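Local coordinates for protein Exo-alpha-sialidase (Clostridium perfringens, PDB 2V72) that binds galactose through a family 32 carbohydrate-binding module of a large sialidase toxin, probably to recognise host glycans, at residues M16-S22 and Q53-N58; S31-I37 and I136-N140; T39-W45 and F133-A137. All coordinates share one frame; numbering follows the deposited sequence.

Contact 1: M16-S22 and Q53-N58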
loop_
_atom_site.group_PDB
_atom_site.type_symbol
_atom_site.label_atom_id
_atom_site.label_comp_id
_atom_site.label_asym_id
_atom_site.label_seq_id
_atom_site.Cartn_x
_atom_site.Cartn_y
_atom_site.Cartn_z
ATOM N N MET A 16 10.233 -8.157 2.208
ATOM C CA MET A 16 8.898 -7.824 2.668
ATOM C C MET A 16 7.994 -9.039 2.583
ATOM O O MET A 16 8.282 -9.990 1.857
ATOM C CB MET A 16 8.307 -6.676 1.840
ATOM C CG MET A 16 9.203 -5.443 1.740
ATOM S SD MET A 16 8.446 -4.224 0.666
ATOM C CE MET A 16 9.664 -2.907 0.747
ATOM N N THR A 17 6.922 -8.995 3.370
ATOM C CA THR A 17 5.825 -9.947 3.303
ATOM C C THR A 17 4.573 -9.105 3.390
ATOM O O THR A 17 4.560 -8.080 4.080
ATOM C CB THR A 17 5.830 -10.948 4.477
ATOM O OG1 THR A 17 6.046 -10.243 5.701
ATOM C CG2 THR A 17 6.931 -11.979 4.310
ATOM N N ALA A 18 3.525 -9.529 2.690
ATOM C CA ALA A 18 2.314 -8.736 2.591
ATOM C C ALA A 18 1.079 -9.476 3.088
ATOM O O ALA A 18 1.019 -10.712 3.065
ATOM C CB ALA A 18 2.113 -8.250 1.158
ATOM N N SER A 19 0.093 -8.693 3.511
ATOM C CA SER A 19 -1.139 -9.199 4.080
ATOM C C SER A 19 -2.239 -8.197 3.773
ATOM O O SER A 19 -1.981 -7.002 3.739
ATOM C CB SER A 19 -0.972 -9.339 5.599
ATOM O OG SER A 19 -2.043 -10.065 6.162
ATOM N N ALA A 20 -3.461 -8.676 3.544
ATOM C CA ALA A 20 -4.606 -7.784 3.359
ATOM C C ALA A 20 -5.889 -8.319 4.005
ATOM O O ALA A 20 -6.052 -9.523 4.175
ATOM C CB ALA A 20 -4.828 -7.509 1.894
ATOM N N THR A 21 -6.794 -7.408 4.350
ATOM C CA THR A 21 -8.040 -7.750 5.024
ATOM C C THR A 21 -9.075 -8.251 4.011
ATOM O O THR A 21 -10.065 -8.900 4.381
ATOM C CB THR A 21 -8.611 -6.532 5.781
ATOM O OG1 THR A 21 -8.775 -5.435 4.870
ATOM C CG2 THR A 21 -7.686 -6.116 6.912
ATOM N N SER A 22 -8.833 -7.920 2.739
ATOM C CA SER A 22 -9.638 -8.383 1.608
ATOM C C SER A 22 -8.750 -8.566 0.390
ATOM O O SER A 22 -7.949 -7.681 0.052
ATOM C CB SER A 22 -10.741 -7.390 1.275
ATOM O OG SER A 22 -11.533 -7.880 0.204
ATOM N N GLN A 53 -10.807 -1.144 3.622
ATOM C CA GLN A 53 -10.004 -2.361 3.658
ATOM C C GLN A 53 -8.559 -1.893 3.587
ATOM O O GLN A 53 -8.302 -0.759 3.174
ATOM C CB GLN A 53 -10.335 -3.297 2.483
ATOM C CG GLN A 53 -11.780 -3.810 2.443
ATOM C CD GLN A 53 -12.127 -4.769 3.586
ATOM O OE1 GLN A 53 -11.280 -5.538 4.058
ATOM N NE2 GLN A 53 -13.378 -4.725 4.026
ATOM N N SER A 54 -7.619 -2.750 3.981
ATOM C CA SER A 54 -6.230 -2.333 4.112
ATOM C C SER A 54 -5.241 -3.381 3.629
ATOM O O SER A 54 -5.582 -4.554 3.510
ATOM C CB SER A 54 -5.927 -1.979 5.568
ATOM O OG SER A 54 -6.019 -3.129 6.386
ATOM N N LEU A 55 -4.020 -2.929 3.346
ATOM C CA LEU A 55 -2.909 -3.798 2.986
ATOM C C LEU A 55 -1.780 -3.508 3.961
ATOM O O LEU A 55 -1.352 -2.361 4.097
ATOM C CB LEU A 55 -2.453 -3.539 1.546
ATOM C CG LEU A 55 -1.099 -4.090 1.065
ATOM C CD1 LEU A 55 -1.159 -5.577 0.770
ATOM C CD2 LEU A 55 -0.594 -3.329 -0.162
ATOM N N SER A 56 -1.324 -4.539 4.667
ATOM C CA SER A 56 -0.207 -4.386 5.584
ATOM C C SER A 56 1.006 -5.007 4.943
ATOM O O SER A 56 0.929 -6.105 4.385
ATOM C CB SER A 56 -0.484 -5.052 6.937
ATOM O OG SER A 56 -1.629 -4.499 7.551
ATOM N N VAL A 57 2.116 -4.283 5.007
ATOM C CA VAL A 57 3.377 -4.761 4.487
ATOM C C VAL A 57 4.414 -4.728 5.607
ATOM O O VAL A 57 4.774 -3.654 6.115
ATOM C CB VAL A 57 3.853 -3.907 3.277
ATOM C CG1 VAL A 57 5.175 -4.430 2.739
ATOM C CG2 VAL A 57 2.798 -3.899 2.178
ATOM N N ASN A 58 4.871 -5.911 5.998
ATOM C CA ASN A 58 5.949 -6.037 6.967
ATOM C C ASN A 58 7.272 -5.844 6.260
ATOM O O ASN A 58 7.478 -6.365 5.163
ATOM C CB ASN A 58 5.902 -7.393 7.665
ATOM C CG ASN A 58 6.854 -7.472 8.831
ATOM O OD1 ASN A 58 8.040 -7.765 8.664
ATOM N ND2 ASN A 58 6.337 -7.211 10.032
#

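Contact 2: S31-I37 and I136-N140. With CA (calcium ion), chain B.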
loop_
_atom_site.group_PDB
_atom_site.type_symbol
_atom_site.label_atom_id
_atom_site.label_comp_id
_atom_site.label_asym_id
_atom_site.label_seq_id
_atom_site.Cartn_x
_atom_site.Cartn_y
_atom_site.Cartn_z
ATOM N N SER A 31 1.051 -9.812 -4.387
ATOM C CA SER A 31 1.197 -9.283 -5.726
ATOM C C SER A 31 1.431 -7.779 -5.731
ATOM O O SER A 31 1.755 -7.215 -6.768
ATOM C CB SER A 31 -0.017 -9.653 -6.572
ATOM O OG SER A 31 0.081 -11.005 -6.975
ATOM N N ALA A 32 1.273 -7.138 -4.573
ATOM C CA ALA A 32 1.586 -5.718 -4.412
ATOM C C ALA A 32 3.087 -5.477 -4.260
ATOM O O ALA A 32 3.557 -4.352 -4.440
ATOM C CB ALA A 32 0.834 -5.141 -3.227
ATOM N N ILE A 33 3.837 -6.539 -3.956
ATOM C CA ILE A 33 5.268 -6.429 -3.651
ATOM C C ILE A 33 6.151 -7.410 -4.436
ATOM O O ILE A 33 7.157 -7.901 -3.921
ATOM C CB ILE A 33 5.539 -6.563 -2.113
ATOM C CG1 ILE A 33 4.900 -7.843 -1.536
ATOM C CG2 ILE A 33 5.027 -5.320 -1.371
ATOM C CD1 ILE A 33 5.480 -8.294 -0.200
ATOM N N ASP A 34 5.788 -7.675 -5.688
ATOM C CA ASP A 34 6.507 -8.666 -6.505
ATOM C C ASP A 34 7.329 -8.050 -7.638
ATOM O O ASP A 34 7.863 -8.765 -8.487
ATOM C CB ASP A 34 5.541 -9.735 -7.054
ATOM C CG ASP A 34 4.481 -9.163 -7.998
ATOM O OD1 ASP A 34 4.321 -7.922 -8.086
ATOM O OD2 ASP A 34 3.785 -9.972 -8.656
ATOM N N GLY A 35 7.410 -6.723 -7.656
ATOM C CA GLY A 35 8.230 -6.010 -8.636
ATOM C C GLY A 35 7.677 -6.013 -10.046
ATOM O O GLY A 35 8.387 -5.659 -10.988
ATOM N N ASN A 36 6.411 -6.401 -10.179
ATOM C CA ASN A 36 5.736 -6.512 -11.469
ATOM C C ASN A 36 4.497 -5.624 -11.502
ATOM O O ASN A 36 3.569 -5.822 -10.722
ATOM C CB ASN A 36 5.346 -7.978 -11.733
ATOM C CG ASN A 36 4.867 -8.222 -13.163
ATOM O OD1 ASN A 36 4.084 -7.454 -13.716
ATOM N ND2 ASN A 36 5.337 -9.305 -13.759
ATOM N N ILE A 37 4.474 -4.654 -12.410
ATOM C CA ILE A 37 3.361 -3.701 -12.492
ATOM C C ILE A 37 2.097 -4.279 -13.166
ATOM O O ILE A 37 1.040 -3.629 -13.195
ATOM C CB ILE A 37 3.804 -2.356 -13.141
ATOM C CG1 ILE A 37 4.272 -2.565 -14.587
ATOM C CG2 ILE A 37 4.898 -1.686 -12.284
ATOM C CD1 ILE A 37 4.994 -1.348 -15.223
ATOM N N ILE A 136 -3.630 -2.007 -5.611
ATOM C CA ILE A 136 -2.262 -1.511 -5.642
ATOM C C ILE A 136 -1.460 -2.544 -6.427
ATOM O O ILE A 136 -1.409 -3.717 -6.049
ATOM C CB ILE A 136 -1.642 -1.340 -4.213
ATOM C CG1 ILE A 136 -2.297 -0.177 -3.452
ATOM C CG2 ILE A 136 -0.128 -1.110 -4.296
ATOM C CD1 ILE A 136 -1.921 -0.101 -1.971
ATOM N N ALA A 137 -0.852 -2.114 -7.527
ATOM C CA ALA A 137 -0.056 -3.017 -8.356
ATOM C C ALA A 137 1.362 -3.177 -7.812
ATOM O O ALA A 137 1.928 -4.269 -7.875
ATOM C CB ALA A 137 -0.049 -2.556 -9.827
ATOM N N GLU A 138 1.923 -2.094 -7.276
ATOM C CA GLU A 138 3.250 -2.123 -6.648
ATOM C C GLU A 138 3.365 -1.165 -5.460
ATOM O O GLU A 138 2.820 -0.061 -5.480
ATOM C CB GLU A 138 4.360 -1.811 -7.658
ATOM C CG GLU A 138 4.816 -2.978 -8.507
ATOM C CD GLU A 138 5.344 -4.126 -7.688
ATOM O OE1 GLU A 138 6.369 -3.957 -6.988
ATOM O OE2 GLU A 138 4.733 -5.209 -7.753
ATOM N N LEU A 139 4.078 -1.611 -4.429
ATOM C CA LEU A 139 4.351 -0.799 -3.262
ATOM C C LEU A 139 5.832 -0.881 -2.924
ATOM O O LEU A 139 6.380 -1.972 -2.736
ATOM C CB LEU A 139 3.498 -1.237 -2.065
ATOM C CG LEU A 139 3.591 -0.258 -0.893
ATOM C CD1 LEU A 139 2.230 0.013 -0.287
ATOM C CD2 LEU A 139 4.601 -0.710 0.162
ATOM N N ASN A 140 6.470 0.284 -2.862
ATOM C CA ASN A 140 7.883 0.366 -2.557
ATOM C C ASN A 140 8.123 1.278 -1.364
ATOM O O ASN A 140 7.364 2.229 -1.133
ATOM C CB ASN A 140 8.658 0.853 -3.782
ATOM C CG ASN A 140 8.782 -0.206 -4.837
ATOM O OD1 ASN A 140 9.641 -1.085 -4.745
ATOM N ND2 ASN A 140 7.916 -0.145 -5.847
HETATM CA CA CA B . 2.769 -6.297 -8.627
#

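Contact 3: T39-W45 and F133-A137. With CA (calcium ion), chain B; GAL (beta-D-galactopyranose), chain C.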
loop_
_atom_site.group_PDB
_atom_site.type_symbol
_atom_site.label_atom_id
_atom_site.label_comp_id
_atom_site.label_asym_id
_atom_site.label_seq_id
_atom_site.Cartn_x
_atom_site.Cartn_y
_atom_site.Cartn_z
ATOM N N THR A 39 0.813 -7.264 -12.104
ATOM C CA THR A 39 0.098 -7.963 -11.030
ATOM C C THR A 39 -0.243 -6.971 -9.923
ATOM O O THR A 39 0.604 -6.152 -9.535
ATOM C CB THR A 39 0.954 -9.066 -10.396
ATOM O OG1 THR A 39 2.127 -8.470 -9.832
ATOM C CG2 THR A 39 1.364 -10.120 -11.422
ATOM N N MET A 40 -1.460 -7.071 -9.391
ATOM C CA MET A 40 -1.915 -6.177 -8.324
ATOM C C MET A 40 -2.514 -6.897 -7.119
ATOM O O MET A 40 -2.965 -8.044 -7.232
ATOM C CB MET A 40 -2.957 -5.207 -8.876
ATOM C CG MET A 40 -4.260 -5.858 -9.296
ATOM S SD MET A 40 -5.328 -4.674 -10.116
ATOM C CE MET A 40 -4.756 -4.865 -11.809
ATOM N N TRP A 41 -2.518 -6.208 -5.976
ATOM C CA TRP A 41 -3.417 -6.534 -4.885
ATOM C C TRP A 41 -4.737 -5.845 -5.192
ATOM O O TRP A 41 -4.758 -4.702 -5.643
ATOM C CB TRP A 41 -2.884 -6.053 -3.520
ATOM C CG TRP A 41 -3.963 -6.030 -2.466
ATOM C CD1 TRP A 41 -4.618 -7.114 -1.942
ATOM C CD2 TRP A 41 -4.545 -4.871 -1.837
ATOM N NE1 TRP A 41 -5.561 -6.705 -1.030
ATOM C CE2 TRP A 41 -5.537 -5.339 -0.939
ATOM C CE3 TRP A 41 -4.317 -3.491 -1.933
ATOM C CZ2 TRP A 41 -6.302 -4.476 -0.146
ATOM C CZ3 TRP A 41 -5.073 -2.636 -1.150
ATOM C CH2 TRP A 41 -6.058 -3.132 -0.261
ATOM N N HIS A 42 -5.840 -6.545 -4.956
ATOM C CA HIS A 42 -7.155 -6.002 -5.238
ATOM C C HIS A 42 -8.113 -6.684 -4.271
ATOM O O HIS A 42 -7.993 -7.893 -4.018
ATOM C CB HIS A 42 -7.517 -6.309 -6.696
ATOM C CG HIS A 42 -8.686 -5.539 -7.235
ATOM N ND1 HIS A 42 -9.941 -5.590 -6.673
ATOM C CD2 HIS A 42 -8.800 -4.754 -8.334
ATOM C CE1 HIS A 42 -10.772 -4.847 -7.382
ATOM N NE2 HIS A 42 -10.105 -4.329 -8.397
ATOM N N THR A 43 -9.040 -5.910 -3.712
ATOM C CA THR A 43 -10.066 -6.466 -2.838
ATOM C C THR A 43 -10.974 -7.373 -3.672
ATOM O O THR A 43 -10.881 -7.368 -4.902
ATOM C CB THR A 43 -10.858 -5.364 -2.110
ATOM O OG1 THR A 43 -11.481 -4.499 -3.066
ATOM C CG2 THR A 43 -9.922 -4.538 -1.195
ATOM N N LYS A 44 -11.829 -8.165 -3.028
ATOM C CA LYS A 44 -12.581 -9.163 -3.795
ATOM C C LYS A 44 -13.608 -8.574 -4.744
ATOM O O LYS A 44 -14.425 -7.729 -4.372
ATOM C CB LYS A 44 -13.150 -10.310 -2.940
ATOM C CG LYS A 44 -13.981 -9.933 -1.751
ATOM C CD LYS A 44 -14.399 -11.209 -0.971
ATOM C CE LYS A 44 -13.197 -12.062 -0.560
ATOM N NZ LYS A 44 -13.592 -13.286 0.209
ATOM N N TRP A 45 -13.517 -9.029 -5.986
ATOM C CA TRP A 45 -14.255 -8.470 -7.114
ATOM C C TRP A 45 -15.770 -8.420 -6.922
ATOM O O TRP A 45 -16.428 -7.547 -7.488
ATOM C CB TRP A 45 -13.931 -9.265 -8.369
ATOM C CG TRP A 45 -12.493 -9.195 -8.841
ATOM C CD1 TRP A 45 -11.423 -8.598 -8.208
ATOM C CD2 TRP A 45 -11.970 -9.777 -10.041
ATOM N NE1 TRP A 45 -10.276 -8.777 -8.950
ATOM C CE2 TRP A 45 -10.584 -9.495 -10.077
ATOM C CE3 TRP A 45 -12.540 -10.506 -11.089
ATOM C CZ2 TRP A 45 -9.760 -9.914 -11.135
ATOM C CZ3 TRP A 45 -11.720 -10.923 -12.137
ATOM C CH2 TRP A 45 -10.345 -10.628 -12.151
ATOM N N PHE A 133 -13.735 -0.457 -4.608
ATOM C CA PHE A 133 -12.618 -1.391 -4.452
ATOM C C PHE A 133 -11.333 -0.676 -4.041
ATOM O O PHE A 133 -11.278 0.551 -3.988
ATOM C CB PHE A 133 -12.355 -2.152 -5.761
ATOM C CG PHE A 133 -13.564 -2.851 -6.316
ATOM C CD1 PHE A 133 -14.248 -2.318 -7.402
ATOM C CD2 PHE A 133 -14.021 -4.037 -5.747
ATOM C CE1 PHE A 133 -15.374 -2.959 -7.920
ATOM C CE2 PHE A 133 -15.143 -4.686 -6.250
ATOM C CZ PHE A 133 -15.821 -4.147 -7.340
ATOM N N ALA A 134 -10.304 -1.469 -3.750
ATOM C CA ALA A 134 -8.960 -0.972 -3.521
ATOM C C ALA A 134 -8.009 -1.876 -4.291
ATOM O O ALA A 134 -8.119 -3.110 -4.202
ATOM C CB ALA A 134 -8.627 -0.993 -2.029
ATOM N N SER A 135 -7.106 -1.265 -5.055
ATOM C CA SER A 135 -6.047 -1.978 -5.758
ATOM C C SER A 135 -4.713 -1.234 -5.673
ATOM O O SER A 135 -4.679 0.003 -5.625
ATOM C CB SER A 135 -6.425 -2.256 -7.219
ATOM O OG SER A 135 -6.755 -1.079 -7.939
ATOM N N ILE A 136 -3.630 -2.007 -5.611
ATOM C CA ILE A 136 -2.262 -1.511 -5.642
ATOM C C ILE A 136 -1.460 -2.544 -6.427
ATOM O O ILE A 136 -1.409 -3.717 -6.049
ATOM C CB ILE A 136 -1.642 -1.340 -4.213
ATOM C CG1 ILE A 136 -2.297 -0.177 -3.452
ATOM C CG2 ILE A 136 -0.128 -1.110 -4.296
ATOM C CD1 ILE A 136 -1.921 -0.101 -1.971
ATOM N N ALA A 137 -0.852 -2.114 -7.527
ATOM C CA ALA A 137 -0.056 -3.017 -8.356
ATOM C C ALA A 137 1.362 -3.177 -7.812
ATOM O O ALA A 137 1.928 -4.269 -7.875
ATOM C CB ALA A 137 -0.049 -2.556 -9.827
HETATM CA CA CA B . 2.769 -6.297 -8.627
HETATM C C1 GAL C . -12.706 -6.185 -13.654
HETATM C C2 GAL C . -11.256 -5.782 -13.400
HETATM C C3 GAL C . -10.736 -6.397 -12.096
HETATM C C4 GAL C . -11.712 -6.205 -10.934
HETATM C C5 GAL C . -13.133 -6.579 -11.331
HETATM C C6 GAL C . -14.108 -6.245 -10.204
HETATM O O1 GAL C . -13.191 -5.439 -14.741
HETATM O O2 GAL C . -10.448 -6.156 -14.497
HETATM O O3 GAL C . -9.511 -5.790 -11.754
HETATM O O4 GAL C . -11.699 -4.860 -10.510
HETATM O O5 GAL C . -13.509 -5.895 -12.521
HETATM O O6 GAL C . -15.335 -6.907 -10.425
#

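Contact 1: M16-S22 and Q53-N58
T21 and Q53 cross obliquely at one end of an antiparallel pairing, and T21 OG1 sits where both the side chain and the backbone of the other strand can reach it. The hydroxyl donates to Q53 OE1 at 2.6 Å, from a position tilted 29° out of the amide carbonyl plane, and accepts an almost straight bond from S54 N at 3.1 Å from T21 OG1. Two bonds therefore fix the rotation of this hydroxyl, while Q53, bent at its second torsion, turns OE1 back toward T21 OG1, lays its amide beside S22 CB and gives NE2 to A50 O. The methyl of T21 lies 3.5 Å from S54 OG, measured from CG2.

Elsewhere the backbones do the joining. T17 with N58 and S19 with S56 are hydrogen-bonded pairs, the latter including S56 N to S19 O at 2.7 Å. On their face T17 and N58 run side by side, OG1 of T17 3.5 Å from CB of N58, and the N58 amide is held by E121 and G60. On the other face, L55 has CG anti to its backbone N (chi1 165°), which brings CD1 within 3.4 Å of S19 O, between A18 and A20. M16 SD rests 3.9 Å from V57 CG1.

Strand 17-20 is an outermost strand of its five-stranded antiparallel sheet; 53-59 continues the sheet by bonding to 121-129. The A20 and L55 face packs on W41, with L55 also meeting I136 of the second sheet, as in the beta-sandwich of F5/8 type C domains.

Contact 2: S31-I37 and I136-N140
E138 reaches D34 and the calcium ion through a chain bent at chi2 (-59°), which folds the carboxylate back toward the 31-37 loop; D34 answers with CG held between its backbone N and carbonyl carbon, chi1 63°. The two side chains cross at about a right angle, yet their carboxylate planes differ by only 19°. Their oxygens D34 OD1 and E138 OE2 come to 2.8 Å of each other, a closeness presumably tolerated because both bind the same cation: D34 OD1 binds calcium at 2.3 Å and E138 OE2 at 2.4 Å. Carbonyls of S31, N36 and A137 add three ligands, and T39 contributes two more oxygens.

Opposite T71 the strand carries a classic beta bulge, A137 and E138 sharing that one partner, and at this irregularity of strand 135-142 the A137 carbonyl and the E138 carboxylate both bind the metal. Such a calcium-bound loop beside the sandwich is familiar among family 32 modules of the F5/8 type C fold.

Backbone amides of the loop also turn to the glutamate: G35 N makes a weak bond to OE1 of E138 at 3.0 Å, and N36 N a weak one to OE2 of E138 at 3.2 Å. OE1 has a further partner in Q13. Beyond the metal site, L139 N bonds to A32 O at 2.8 Å, while the CA of E138 approaches that same A32 O at 3.2 Å. On another side, I37 CG2 lies against E138 CG, 4.0 Å away.

Contact 3: T39-W45 and F133-A137
H42 and F133 touch each other beside the bound galactose, and with W45 they make up three of its five pocket residues; R73 and N78 are the others. NE2 of H42 lies 2.7 Å from O4 of the sugar. One face of the W45 indole takes the C3-C4-C5-C6 edge of the sugar, C4 standing 3.4 Å above the indole plane and displaced toward the rim, with the pyranose ring itself inclined to the indole; this is consistent with CH-pi contact. Galactose O6 donates to W45 O, 3.2 Å away, and F133 brings its CZ to 3.9 Å from C6 of the sugar.

One step out, these groups position one another. H42 has CG anti to its own N (chi1 -166°), and its ND1 bonds to T43 O at 2.7 Å, close to the imidazole plane, so the ring's rotation is set with NE2 facing the sugar. The H42 and F133 rings meet obliquely, planes at 51°, with CE1 of H42 3.5 Å from CB of F133. T43 OG1 stands at the edge of the F133 ring and takes a weak bond from A134 N.

Farther from the sugar, short antiparallel pairing joins W41 to I136: W41 N bonds to I136 O at 2.7 Å, and the reverse bond is also present. T43 N continues the ladder to A134 O. The rim of the W41 indole touches A134, CH2 to CB 3.8 Å, and NE1 goes to the carbonyl of S22.

Because ND1 is committed as a donor, a neutral H42 would present NE2 as an acceptor, probably for the O4 hydroxyl; as O4 is axial in galactose and equatorial in glucose, this contact is consistent with selection of the galacto configuration.

In the fold
From the N terminus, contact 1 closes a loop of 30 residues between 16-22 and 53-58, and that loop carries 31-37 and 39-45, the first halves of contacts 2 and 3. Their partners come some ninety residues later, so contact 1 crosses both. Contacts 2 and 3 start one after the other and end on the same stretch of strand 135-142, sharing I136 and A137. Side chains join contacts 1 and 2 as well: I33 CD1 packs on A18 CB at 3.6 Å, and A32 lies against L55. Contact 1 thus anchors the edge of one sheet, while contacts 2 and 3 tie the intervening loop to the other, linking the calcium site to the sugar pocket.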